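Local coordinates for aromatic-amino-acid:2-oxoglutarate transaminase (Candida albicans, PDB 6HND) that transfers the amino group of aromatic amino acids to 2-oxoglutarate, using pyridoxal 5'-phosphate as its cofactor, at the interface of chains A and B. Coordinates in Å, arbitrary orientation; residue numbers count along the deposited sequence, not the author numbering. Chains: chain A/B, Aromatic-amino-acid:2-oxoglutarate transaminase.

Contact 1: the interface of chains A and B. Residues chain A 340, 343-345; chain B 46, 51, 128-129.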
# COMPACT_ATOMS: atom_id res chain seq x y z
N SER A 340 -0.77 12.17 -7.21
CA SER A 340 -2.26 12.14 -7.05
C SER A 340 -2.88 13.34 -7.77
O SER A 340 -3.92 13.21 -8.42
CB SER A 340 -2.71 12.10 -5.59
OG SER A 340 -2.65 10.78 -5.01
N PHE A 343 -1.04 13.71 -11.81
CA PHE A 343 -1.33 12.62 -12.76
C PHE A 343 -2.77 12.13 -12.51
O PHE A 343 -3.66 12.46 -13.32
CB PHE A 343 -0.22 11.58 -12.62
CG PHE A 343 -0.10 10.60 -13.76
CD1 PHE A 343 -1.16 9.78 -14.10
CD2 PHE A 343 1.09 10.47 -14.45
CE1 PHE A 343 -1.04 8.86 -15.13
CE2 PHE A 343 1.20 9.56 -15.49
CZ PHE A 343 0.13 8.77 -15.84
N ALA A 344 -3.01 11.42 -11.40
CA ALA A 344 -4.33 10.87 -10.97
C ALA A 344 -4.25 10.33 -9.54
O ALA A 344 -3.34 9.60 -9.15
CB ALA A 344 -4.78 9.80 -11.92
N PRO A 345 -5.24 10.62 -8.68
CA PRO A 345 -5.27 10.01 -7.35
C PRO A 345 -5.26 8.46 -7.36
O PRO A 345 -4.70 7.82 -6.46
CB PRO A 345 -6.60 10.54 -6.77
CG PRO A 345 -6.87 11.79 -7.55
CD PRO A 345 -6.38 11.52 -8.96
N PRO B 46 -9.18 16.09 -8.51
CA PRO B 46 -9.13 16.68 -9.83
C PRO B 46 -10.20 15.94 -10.63
O PRO B 46 -10.29 14.73 -10.54
CB PRO B 46 -7.72 16.43 -10.34
CG PRO B 46 -6.98 15.90 -9.14
CD PRO B 46 -8.00 15.28 -8.22
N PHE B 51 -6.64 13.86 -16.19
CA PHE B 51 -5.84 12.61 -16.20
C PHE B 51 -5.17 12.43 -17.56
O PHE B 51 -5.85 12.51 -18.59
CB PHE B 51 -6.71 11.39 -15.89
CG PHE B 51 -7.48 11.42 -14.61
CD1 PHE B 51 -7.13 12.27 -13.57
CD2 PHE B 51 -8.55 10.56 -14.43
CE1 PHE B 51 -7.85 12.26 -12.39
CE2 PHE B 51 -9.26 10.55 -13.24
CZ PHE B 51 -8.90 11.39 -12.22
N LEU B 128 -9.02 5.87 -11.94
CA LEU B 128 -7.97 6.87 -11.68
C LEU B 128 -8.40 7.94 -10.68
O LEU B 128 -7.52 8.80 -10.31
CB LEU B 128 -7.59 7.45 -13.03
CG LEU B 128 -6.96 6.42 -13.95
CD1 LEU B 128 -6.65 7.01 -15.30
CD2 LEU B 128 -5.72 5.86 -13.28
N GLN B 129 -9.64 7.90 -10.20
CA GLN B 129 -10.13 8.83 -9.14
C GLN B 129 -10.01 8.16 -7.76
O GLN B 129 -9.95 6.91 -7.71
CB GLN B 129 -11.56 9.25 -9.45
CG GLN B 129 -12.14 10.29 -8.50
CD GLN B 129 -11.31 11.54 -8.52
OE1 GLN B 129 -10.35 11.69 -7.75
NE2 GLN B 129 -11.65 12.43 -9.42
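A:Ala344 and A:Pro345 press into a notch formed by B:Phe51, B:Leu128 and B:Pro46, and this is the tight part of the contact. The methyl CB of A:Ala344 lies over one face of the B:Phe51 ring, displaced toward its rim, 3.8 Å from CD1. The same methyl also meets the backbone carbonyl O of B:Leu128 at 3.3 Å. The carbonyl O of A:Phe343 is 3.5 Å from B:Phe51 CD1. Beside it, the ring carbon CD of A:Pro345 approaches B:Phe51 CE1 at 3.8 Å, the proline crossing the aromatic ring at about a right angle. On its other flank A:Pro345 CG stands 3.7 Å from B:Pro46 CD. B:Phe51 holds CG anti to its carbonyl carbon (chi1 -56°), which sets the ring against A:Ala344. B:Gln129 lines the notch, its OE1 3.5 Å from A:Pro345 CG, while its NE2 donates to B:Pro46 O at 2.9 Å and probably keeps the two together. Packing is looser at A:Ser340, a pyridoxal 5'-phosphate-binding residue that buries little surface, its O 4.1 Å from B:Pro46 CG. By bracing the backbone that follows the cofactor-binding A:Ser340 and A:Lys341, the partner subunit probably steadies the active-site segment.

Contact 2: the interface of chains A and B. Residues chain A 26-29, 32; chain B 460.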
# COMPACT_ATOMS: atom_id res chain seq x y z
N ASP A 26 27.95 -17.27 7.78
CA ASP A 26 29.14 -17.94 8.37
C ASP A 26 30.29 -17.90 7.36
O ASP A 26 30.06 -17.43 6.25
CB ASP A 26 28.81 -19.37 8.85
CG ASP A 26 28.78 -20.42 7.74
OD1 ASP A 26 28.17 -20.14 6.67
OD2 ASP A 26 29.37 -21.51 7.95
N LYS A 27 31.48 -18.36 7.74
CA LYS A 27 32.76 -18.17 6.99
C LYS A 27 32.84 -19.18 5.86
O LYS A 27 32.81 -20.37 6.11
CB LYS A 27 33.95 -18.37 7.93
CG LYS A 27 35.34 -18.15 7.34
CD LYS A 27 36.43 -18.70 8.24
CE LYS A 27 37.80 -18.08 8.04
NZ LYS A 27 38.13 -17.85 6.61
N PRO A 28 33.02 -18.75 4.59
CA PRO A 28 33.13 -19.69 3.47
C PRO A 28 34.26 -20.69 3.67
O PRO A 28 35.29 -20.35 4.23
CB PRO A 28 33.44 -18.81 2.26
CG PRO A 28 32.92 -17.43 2.67
CD PRO A 28 33.15 -17.35 4.17
N PRO A 29 34.09 -21.96 3.25
CA PRO A 29 35.17 -22.94 3.36
C PRO A 29 36.31 -22.57 2.40
O PRO A 29 36.08 -21.76 1.51
CB PRO A 29 34.50 -24.27 2.98
CG PRO A 29 33.35 -23.86 2.08
CD PRO A 29 32.89 -22.51 2.61
N PHE A 32 36.46 -22.44 -2.01
CA PHE A 32 35.06 -22.16 -2.41
C PHE A 32 35.04 -21.15 -3.56
O PHE A 32 35.30 -19.97 -3.35
CB PHE A 32 34.22 -21.63 -1.24
CG PHE A 32 32.91 -21.05 -1.70
CD1 PHE A 32 31.95 -21.87 -2.28
CD2 PHE A 32 32.66 -19.69 -1.62
CE1 PHE A 32 30.76 -21.34 -2.74
CE2 PHE A 32 31.47 -19.17 -2.09
CZ PHE A 32 30.53 -19.99 -2.65
N TRP B 460 27.01 -24.20 1.15
CA TRP B 460 28.20 -23.72 0.39
C TRP B 460 28.45 -24.66 -0.80
O TRP B 460 28.68 -24.14 -1.90
CB TRP B 460 29.43 -23.62 1.28
CG TRP B 460 29.39 -22.48 2.24
CD1 TRP B 460 29.35 -22.55 3.61
CD2 TRP B 460 29.41 -21.09 1.89
NE1 TRP B 460 29.34 -21.28 4.13
CE2 TRP B 460 29.37 -20.37 3.10
CE3 TRP B 460 29.44 -20.39 0.68
CZ2 TRP B 460 29.36 -18.98 3.13
CZ3 TRP B 460 29.42 -19.02 0.71
CH2 TRP B 460 29.38 -18.32 1.92
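B:Trp460, projecting from helix 451-465, is cradled by A:Asp26, A:Pro28, A:Pro29 and A:Phe32, part of an extended, proline-bearing N-terminal arm of this enzyme of the pyridoxal-phosphate-dependent aminotransferase family. The hydrogen bond across the contact comes from the indole NE1, which donates to the carboxylate OD1 of A:Asp26 at 3.0 Å and may limit rotation of the indole about its CB-CG bond. The bond is moderately bent, with 144° at the hydrogen. OD1 is met on its syn side, with NE1 well out of the carboxylate plane, and OD1 in turn is tilted from the plane of the indole. A:Asp26 gains this reach by placing CG between its backbone N and carbonyl carbon (chi1 79°).

Of the apolar contacts, A:Pro29 makes the CH-pi one: its CD sits over the five-membered ring of the indole, offset toward the rim, 3.7 Å from the ring centroid. A:Pro28 lies on that same face, with its CG 3.7 Å from B:Trp460 CH2 at the far end of the six-membered ring.

The aromatic pairing is edge-to-face. The rim of the indole, at CE3 and CZ3, points at one face of A:Phe32, where B:Trp460 CZ3 is 3.5 Å from A:Phe32 CE2. The centroids of the A:Phe32 ring and the six-membered ring of B:Trp460 are 4.8 Å apart, and the two planes meet at 67°.

Contact 3: the interface of chains A and B. Residues chain A 64, 343, 398, 402; chain B 49-52.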
# COMPACT_ATOMS: atom_id res chain seq x y z
N PRO A 64 -5.11 18.53 -20.84
CA PRO A 64 -6.28 18.35 -19.99
C PRO A 64 -7.58 18.70 -20.72
O PRO A 64 -7.61 19.66 -21.42
CB PRO A 64 -6.05 19.33 -18.84
CG PRO A 64 -4.54 19.44 -18.74
CD PRO A 64 -4.06 19.30 -20.17
N PHE A 343 -1.04 13.71 -11.81
CA PHE A 343 -1.33 12.62 -12.76
C PHE A 343 -2.77 12.13 -12.51
O PHE A 343 -3.66 12.46 -13.32
CB PHE A 343 -0.22 11.58 -12.62
CG PHE A 343 -0.10 10.60 -13.76
CD1 PHE A 343 -1.16 9.78 -14.10
CD2 PHE A 343 1.09 10.47 -14.45
CE1 PHE A 343 -1.04 8.86 -15.13
CE2 PHE A 343 1.20 9.56 -15.49
CZ PHE A 343 0.13 8.77 -15.84
N TRP A 398 3.85 19.25 -19.08
CA TRP A 398 2.50 18.73 -18.76
C TRP A 398 1.96 19.50 -17.54
O TRP A 398 0.78 19.96 -17.54
CB TRP A 398 2.52 17.21 -18.51
CG TRP A 398 1.22 16.72 -17.97
CD1 TRP A 398 0.89 16.47 -16.66
CD2 TRP A 398 0.01 16.54 -18.73
NE1 TRP A 398 -0.44 16.11 -16.57
CE2 TRP A 398 -1.00 16.16 -17.82
CE3 TRP A 398 -0.30 16.66 -20.09
CZ2 TRP A 398 -2.30 15.91 -18.25
CZ3 TRP A 398 -1.58 16.40 -20.51
CH2 TRP A 398 -2.57 16.03 -19.59
N MET A 402 -1.43 22.07 -17.03
CA MET A 402 -2.33 21.89 -15.86
C MET A 402 -2.45 23.25 -15.15
O MET A 402 -3.58 23.73 -14.92
CB MET A 402 -1.76 20.80 -14.94
CG MET A 402 -2.77 20.15 -14.01
SD MET A 402 -2.64 18.33 -13.91
CE MET A 402 -3.04 17.89 -15.60
N GLY B 49 -10.90 14.94 -16.40
CA GLY B 49 -10.35 15.63 -17.59
C GLY B 49 -8.85 15.94 -17.47
O GLY B 49 -8.17 16.07 -18.51
N PHE B 50 -8.36 16.07 -16.24
CA PHE B 50 -6.94 16.31 -15.92
C PHE B 50 -6.07 15.07 -16.12
O PHE B 50 -4.85 15.22 -16.17
CB PHE B 50 -6.82 16.78 -14.47
CG PHE B 50 -7.29 18.19 -14.23
CD1 PHE B 50 -6.63 19.26 -14.81
CD2 PHE B 50 -8.40 18.44 -13.45
CE1 PHE B 50 -7.06 20.57 -14.60
CE2 PHE B 50 -8.83 19.75 -13.24
CZ PHE B 50 -8.16 20.81 -13.81
N PHE B 51 -6.64 13.86 -16.19
CA PHE B 51 -5.84 12.61 -16.20
C PHE B 51 -5.17 12.43 -17.56
O PHE B 51 -5.85 12.51 -18.59
CB PHE B 51 -6.71 11.39 -15.89
CG PHE B 51 -7.48 11.42 -14.61
CD1 PHE B 51 -7.13 12.27 -13.57
CD2 PHE B 51 -8.55 10.56 -14.43
CE1 PHE B 51 -7.85 12.26 -12.39
CE2 PHE B 51 -9.26 10.55 -13.24
CZ PHE B 51 -8.90 11.39 -12.22
N PRO B 52 -3.85 12.16 -17.62
CA PRO B 52 -3.15 11.98 -18.89
C PRO B 52 -3.65 10.78 -19.71
O PRO B 52 -3.51 10.80 -20.91
CB PRO B 52 -1.68 11.74 -18.48
CG PRO B 52 -1.57 12.21 -17.06
CD PRO B 52 -2.95 12.01 -16.47
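B:Pro52 points its CG at the middle of one face of the A:Phe343 ring, its own ring inclined to it, in the short stretch between 3-10 helix 48-50 and strand 53-60 of this pyridoxal-phosphate-dependent aminotransferase. CG stands 3.7 Å from the centroid of the phenyl ring, an arrangement of CH-pi type. The neighbouring CD meets the ring carbon CD1 of A:Phe343 at 3.7 Å and also abuts the carbonyl O of A:Phe343. The second wall of the proline is the A:Trp398 indole, which it crosses at about a right angle: B:Pro52 CG is 4.0 Å from CZ2, so this contact is the looser one.

The carbonyl O of B:Phe50 lies in the indole plane of A:Trp398 at its edge, 3.4 Å from CZ2. From another direction the methyl CE of A:Met402 touches this oxygen at 3.3 Å. CE also approaches the B:Phe50 ring at CD1, 3.9 Å away, and A:Pro64 adds its CB to the same CD1 at 4.1 Å. The backbone O of B:Gly49 comes up to A:Pro64 CA at 3.3 Å.

Further out, helix 392-418 carries both A:Trp398 and A:Met402, four residues and about one turn apart, presenting them together. The methionine chain bends at chi2 and at chi3 (-64°), which brings its methyl back to the carbonyl. A:Phe343 keeps CG anti to its backbone N (chi1 -162°), holding the ring beneath the proline.

Contact 4: the interface of chains A and B. Residues chain A 57-59, 107; chain B 54-57.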
# COMPACT_ATOMS: atom_id res chain seq x y z
N ASP A 57 -0.89 -1.18 -24.08
CA ASP A 57 -0.92 0.13 -24.77
C ASP A 57 -1.66 1.11 -23.85
O ASP A 57 -2.87 0.88 -23.55
CB ASP A 57 -1.56 -0.01 -26.15
CG ASP A 57 -0.87 -1.06 -27.00
OD1 ASP A 57 0.31 -0.81 -27.36
OD2 ASP A 57 -1.50 -2.11 -27.26
N VAL A 58 -0.97 2.17 -23.46
CA VAL A 58 -1.55 3.29 -22.67
C VAL A 58 -1.75 4.45 -23.64
O VAL A 58 -0.75 4.90 -24.21
CB VAL A 58 -0.61 3.65 -21.51
CG1 VAL A 58 -1.25 4.60 -20.52
CG2 VAL A 58 -0.12 2.40 -20.81
N ASN A 59 -3.01 4.88 -23.83
CA ASN A 59 -3.44 5.89 -24.84
C ASN A 59 -3.72 7.21 -24.11
O ASN A 59 -4.57 7.22 -23.20
CB ASN A 59 -4.65 5.37 -25.62
CG ASN A 59 -4.43 3.95 -26.13
OD1 ASN A 59 -3.38 3.64 -26.70
ND2 ASN A 59 -5.38 3.08 -25.88
N GLN A 107 -3.39 9.51 -32.13
CA GLN A 107 -3.43 9.65 -30.65
C GLN A 107 -2.07 9.25 -30.10
O GLN A 107 -1.49 8.26 -30.58
CB GLN A 107 -4.55 8.79 -30.06
CG GLN A 107 -4.78 9.08 -28.58
CD GLN A 107 -5.86 8.22 -27.98
OE1 GLN A 107 -6.44 7.37 -28.64
NE2 GLN A 107 -6.14 8.46 -26.71
N ASP B 54 -6.36 8.36 -21.33
CA ASP B 54 -7.75 8.35 -21.87
C ASP B 54 -8.28 6.91 -22.03
O ASP B 54 -9.52 6.70 -21.81
CB ASP B 54 -7.79 9.10 -23.20
CG ASP B 54 -9.18 9.32 -23.75
OD1 ASP B 54 -9.90 10.17 -23.21
OD2 ASP B 54 -9.55 8.58 -24.68
N SER B 55 -7.42 5.96 -22.40
CA SER B 55 -7.81 4.53 -22.54
C SER B 55 -6.57 3.62 -22.43
O SER B 55 -5.44 4.09 -22.64
CB SER B 55 -8.59 4.27 -23.83
OG SER B 55 -7.73 4.14 -24.98
N ILE B 56 -6.80 2.35 -22.13
CA ILE B 56 -5.73 1.31 -21.96
C ILE B 56 -6.19 0.05 -22.71
O ILE B 56 -7.37 -0.31 -22.59
CB ILE B 56 -5.42 1.05 -20.47
CG1 ILE B 56 -5.02 2.33 -19.75
CG2 ILE B 56 -4.36 -0.03 -20.31
CD1 ILE B 56 -4.73 2.13 -18.29
N ASP B 57 -5.30 -0.52 -23.52
CA ASP B 57 -5.49 -1.84 -24.16
C ASP B 57 -4.57 -2.78 -23.42
O ASP B 57 -3.36 -2.47 -23.32
CB ASP B 57 -5.18 -1.78 -25.66
CG ASP B 57 -6.09 -0.81 -26.39
OD1 ASP B 57 -7.31 -1.08 -26.37
OD2 ASP B 57 -5.59 0.21 -26.91
O HOH W 1 -8.30 6.54 -26.11
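The carboxamide of A:Asn59 reaches B:Ser55 and B:Asp57 through its amide edge, with both acceptors close to the amide plane. Its ND2 donates to the hydroxyl OG of B:Ser55 at 2.7 Å and to the carboxylate OD2 of B:Asp57 at 3.1 Å. The second bond meets OD2 from above the carboxylate plane, the two flat groups being turned 55° against each other. These two bonds fix the rotation of the amide, which A:Asn59 brings over B:Ser55 with CG anti to its carbonyl carbon (chi1 -48°). The carboxylates of A:Asp57 and B:Asp57 cross with OD2 atoms 4.7 Å apart, like charges that may disfavour each other mildly.

Under the side chains two strands 53-60 pair antiparallel. The A:Asp57 N bonds to B:Asp57 O at 2.9 Å, and the reverse bond matches it. A:Asn59 N donates to B:Ser55 O at 2.8 Å, while A:Asn59 O accepts from the backbone N of both B:Asp54 and B:Ser55. At the margin a water links A:Gln107 NE2 at 2.9 Å with B:Ser55 OG and B:Asp54 OD2. The self-pairing of residue 57 places the two-fold axis here, and the bridge joins the two subunits' strands into one sheet.

Contacts 1, 3 and 4 form one neighbourhood. Contacts 1 and 3 have C-alpha centres about 8 Å apart and share A:Phe343 and B:Phe51, so the segment behind the cofactor lysine is gripped by adjoining stretches of the partner. The chain B residues of contact 3 run straight into strand 53-60, which forms contact 4; its C-alpha centre is about 14 Å from that of contact 3 and 16 Å from that of contact 1. The C-alpha centre of contact 2 is 52 to 56 Å from those of the others. With their two-fold twins, the contacts are consistent with a dimer in which each subunit's N-terminal arm lies on the other.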